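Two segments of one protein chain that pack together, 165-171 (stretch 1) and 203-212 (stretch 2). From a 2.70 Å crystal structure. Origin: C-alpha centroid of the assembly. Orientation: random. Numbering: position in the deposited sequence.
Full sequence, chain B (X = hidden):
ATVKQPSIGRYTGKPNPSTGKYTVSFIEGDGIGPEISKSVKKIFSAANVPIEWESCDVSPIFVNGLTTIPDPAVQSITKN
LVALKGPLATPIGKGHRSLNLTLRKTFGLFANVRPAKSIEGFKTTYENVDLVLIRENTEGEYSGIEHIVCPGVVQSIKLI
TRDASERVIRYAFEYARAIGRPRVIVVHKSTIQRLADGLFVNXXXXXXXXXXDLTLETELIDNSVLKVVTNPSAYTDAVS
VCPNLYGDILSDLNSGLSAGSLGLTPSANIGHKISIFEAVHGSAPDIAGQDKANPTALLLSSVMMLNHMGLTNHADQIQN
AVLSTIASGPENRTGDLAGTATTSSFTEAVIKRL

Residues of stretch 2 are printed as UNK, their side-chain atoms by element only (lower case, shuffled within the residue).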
# COMPACT_ATOMS: atom_id res chain seq x y z
N SER B 165 -43.56 20.22 6.80
CA SER B 165 -44.17 19.45 7.88
C SER B 165 -45.63 19.89 8.16
O SER B 165 -46.51 19.05 8.35
CB SER B 165 -43.33 19.57 9.16
OG SER B 165 -42.13 18.83 9.04
N GLU B 166 -45.88 21.20 8.20
CA GLU B 166 -47.21 21.75 8.37
C GLU B 166 -47.88 21.66 7.04
O GLU B 166 -48.03 22.66 6.34
CB GLU B 166 -47.12 23.22 8.80
CG GLU B 166 -48.43 24.02 8.76
CD GLU B 166 -48.21 25.54 8.74
OE1 GLU B 166 -47.08 26.01 9.07
OE2 GLU B 166 -49.18 26.27 8.41
N ARG B 167 -48.25 20.46 6.65
CA ARG B 167 -48.70 20.24 5.30
C ARG B 167 -48.97 18.78 5.08
O ARG B 167 -50.04 18.43 4.60
CB ARG B 167 -47.67 20.71 4.29
CG ARG B 167 -48.25 20.85 2.90
CD ARG B 167 -47.55 21.90 2.06
NE ARG B 167 -46.21 21.47 1.71
CZ ARG B 167 -45.22 22.29 1.40
NH1 ARG B 167 -45.44 23.60 1.39
NH2 ARG B 167 -44.02 21.80 1.09
N VAL B 168 -48.01 17.92 5.43
CA VAL B 168 -48.35 16.51 5.66
C VAL B 168 -49.16 16.39 6.92
O VAL B 168 -49.95 15.47 7.04
CB VAL B 168 -47.15 15.55 5.90
CG1 VAL B 168 -46.85 14.74 4.68
CG2 VAL B 168 -45.94 16.27 6.45
N ILE B 169 -48.93 17.27 7.89
CA ILE B 169 -49.65 17.17 9.14
C ILE B 169 -51.08 17.70 8.97
O ILE B 169 -52.03 17.06 9.40
CB ILE B 169 -48.88 17.80 10.29
CG1 ILE B 169 -47.60 17.00 10.53
CG2 ILE B 169 -49.72 17.81 11.55
CD1 ILE B 169 -46.70 17.58 11.58
N ARG B 170 -51.25 18.83 8.29
CA ARG B 170 -52.60 19.28 7.93
C ARG B 170 -53.33 18.17 7.21
O ARG B 170 -54.43 17.79 7.60
CB ARG B 170 -52.62 20.53 7.03
CG ARG B 170 -52.51 21.82 7.78
CD ARG B 170 -53.21 22.94 7.05
NE ARG B 170 -53.79 23.84 8.04
CZ ARG B 170 -53.12 24.84 8.59
NH1 ARG B 170 -51.86 25.06 8.23
NH2 ARG B 170 -53.70 25.61 9.49
N TYR B 171 -52.71 17.63 6.17
CA TYR B 171 -53.34 16.62 5.36
C TYR B 171 -53.70 15.42 6.20
O TYR B 171 -54.71 14.79 5.94
CB TYR B 171 -52.45 16.19 4.19
CG TYR B 171 -53.16 15.25 3.25
CD1 TYR B 171 -53.91 15.74 2.18
CD2 TYR B 171 -53.11 13.88 3.44
CE1 TYR B 171 -54.57 14.89 1.33
CE2 TYR B 171 -53.79 13.01 2.60
CZ TYR B 171 -54.51 13.53 1.55
OH TYR B 171 -55.18 12.68 0.70
N UNK B 203 -45.05 21.39 15.37
CA UNK B 203 -45.90 21.78 14.26
C UNK B 203 -47.25 21.04 14.35
O UNK B 203 -48.29 21.59 13.99
c UNK B 203 -46.19 21.28 11.81
c UNK B 203 -45.19 21.47 12.94
c UNK B 203 -44.23 22.55 12.61
N UNK B 204 -47.21 19.81 14.83
CA UNK B 204 -48.41 19.01 15.00
C UNK B 204 -49.29 19.54 16.12
O UNK B 204 -50.51 19.49 16.03
c UNK B 204 -48.03 17.56 15.28
N UNK B 205 -48.67 20.03 17.19
CA UNK B 205 -49.41 20.56 18.33
C UNK B 205 -50.08 21.90 18.02
O UNK B 205 -51.12 22.23 18.59
n UNK B 205 -46.24 18.25 23.32
c UNK B 205 -46.98 18.12 22.03
c UNK B 205 -47.24 19.47 21.37
c UNK B 205 -48.11 19.31 20.13
c UNK B 205 -48.49 20.66 19.55
N UNK B 206 -49.50 22.65 17.10
CA UNK B 206 -49.99 23.96 16.69
C UNK B 206 -51.23 23.81 15.85
O UNK B 206 -52.13 24.66 15.87
o UNK B 206 -47.04 26.18 17.55
c UNK B 206 -48.93 24.68 15.85
c UNK B 206 -48.19 26.62 17.29
o UNK B 206 -48.80 27.42 18.03
c UNK B 206 -48.89 26.18 16.00
N UNK B 207 -51.27 22.73 15.08
CA UNK B 207 -52.39 22.45 14.19
C UNK B 207 -53.49 21.73 14.95
O UNK B 207 -54.62 21.69 14.49
c UNK B 207 -50.57 21.20 10.99
c UNK B 207 -51.36 23.51 11.58
c UNK B 207 -50.89 22.17 12.12
c UNK B 207 -51.94 21.57 13.04
N UNK B 208 -53.12 21.17 16.10
CA UNK B 208 -54.03 20.38 16.92
C UNK B 208 -55.30 21.18 17.27
O UNK B 208 -56.40 20.61 17.35
c UNK B 208 -53.28 19.93 18.19
o UNK B 208 -54.03 19.01 18.94
N UNK B 209 -55.12 22.49 17.45
CA UNK B 209 -56.18 23.38 17.90
C UNK B 209 -57.13 23.78 16.80
O UNK B 209 -58.25 24.17 17.08
c UNK B 209 -55.59 24.62 18.59
c UNK B 209 -54.66 25.45 17.74
c UNK B 209 -53.10 25.29 19.73
c UNK B 209 -53.68 26.20 18.64
n UNK B 209 -52.00 25.94 20.50
N UNK B 210 -56.69 23.67 15.55
CA UNK B 210 -57.57 23.93 14.41
C UNK B 210 -58.37 22.70 14.01
O UNK B 210 -59.11 22.73 13.04
o UNK B 210 -55.86 26.08 11.22
o UNK B 210 -54.03 26.51 12.39
c UNK B 210 -55.20 26.09 12.29
c UNK B 210 -55.89 25.57 13.52
c UNK B 210 -56.81 24.43 13.21
N UNK B 211 -58.21 21.62 14.76
CA UNK B 211 -58.98 20.41 14.50
C UNK B 211 -59.42 19.78 15.82
O UNK B 211 -58.81 18.81 16.29
c UNK B 211 -56.49 20.70 12.26
c UNK B 211 -57.95 20.32 9.95
c UNK B 211 -58.39 19.79 11.17
c UNK B 211 -56.76 21.04 9.91
o UNK B 211 -56.28 21.57 8.73
c UNK B 211 -56.04 21.23 11.06
c UNK B 211 -57.68 19.98 12.34
c UNK B 211 -58.17 19.42 13.66
N UNK B 212 -60.46 20.35 16.43
CA UNK B 212 -60.91 20.00 17.78
C UNK B 212 -61.60 18.66 17.79
O UNK B 212 -61.60 18.00 18.82
c UNK B 212 -61.23 21.47 15.87
c UNK B 212 -61.65 22.19 17.10
c UNK B 212 -61.89 21.11 18.13

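Position 203 has three side-chain carbons, one carrying the other two. The CA-to-CB bond points toward stretch 1, and one tip lies 3.6 Å from CA of Glu166. This is Val203. That tip is CG1, and it also sits 3.7 Å from CD1 of Ile169.

Position 204 has a single side-chain carbon. That CB lies 3.9 Å from CD1 of Ile169. The residue is Ala204. Its CA-to-CB bond points sideways, and its own CA is 3.9 Å from CG2 of Ile169.

Position 205 has four carbons in a row ending in nitrogen. The CA-to-CB bond points away from stretch 1, and the side chain touches nothing there. It is Lys205, exposed and nearly fully extended beyond chi1.

Position 206 has three carbons, the third carrying two oxygens. It makes no contact with stretch 1. A carboxylate on a two-carbon arm identifies Glu206.

Position 207 has four carbons, forked at the second. The CA-to-CB bond points toward stretch 1, and one tip lies 3.5 Å from CG2 of Ile169. This is Leu207, and that tip is CD1. The other tip, CD2, lies over one face of the Arg170 guanidinium, 3.7 Å from CZ of Arg170.

Position 208 has one carbon, then one oxygen. Its CA-to-CB bond points away from stretch 1. It is Ser208, the first residue of a type I beta turn.

Position 209 again has four carbons in a row ending in nitrogen, out of reach of stretch 1. It is Lys209.

Position 210 has three carbons, the third carrying two oxygens. One oxygen is 2.8 Å from NH2 of Arg170. This is Glu210, and the oxygen is OE1. The pair forms a salt bridge with a hydrogen bond.

Position 211 has one carbon, then a six-carbon ring bearing an oxygen. That oxygen is 3.4 Å from NE of Arg170. The residue is Tyr211. Its OH accepts a weak hydrogen bond from NE, which lies at the ring edge.

Position 212 has three carbons closing a ring onto the backbone N. It is Pro212, out of reach of stretch 1.

The helix axes approach to 9.5 Å at 48°, and Ile169 packs against Val203, Ala204 and Leu207. Arg170 adds the polar part. Leu207 covers one face of its guanidinium, while Glu210 and Tyr211 meet its edge. Within stretch 1, NH1 of Arg170 also forms a salt bridge with OE2 of Glu166, at 2.9 Å. The turn from Ser208 to Tyr211 carries both polar partners on stretch 2.

Stretch 2 (203-212) VAKELSKEYP
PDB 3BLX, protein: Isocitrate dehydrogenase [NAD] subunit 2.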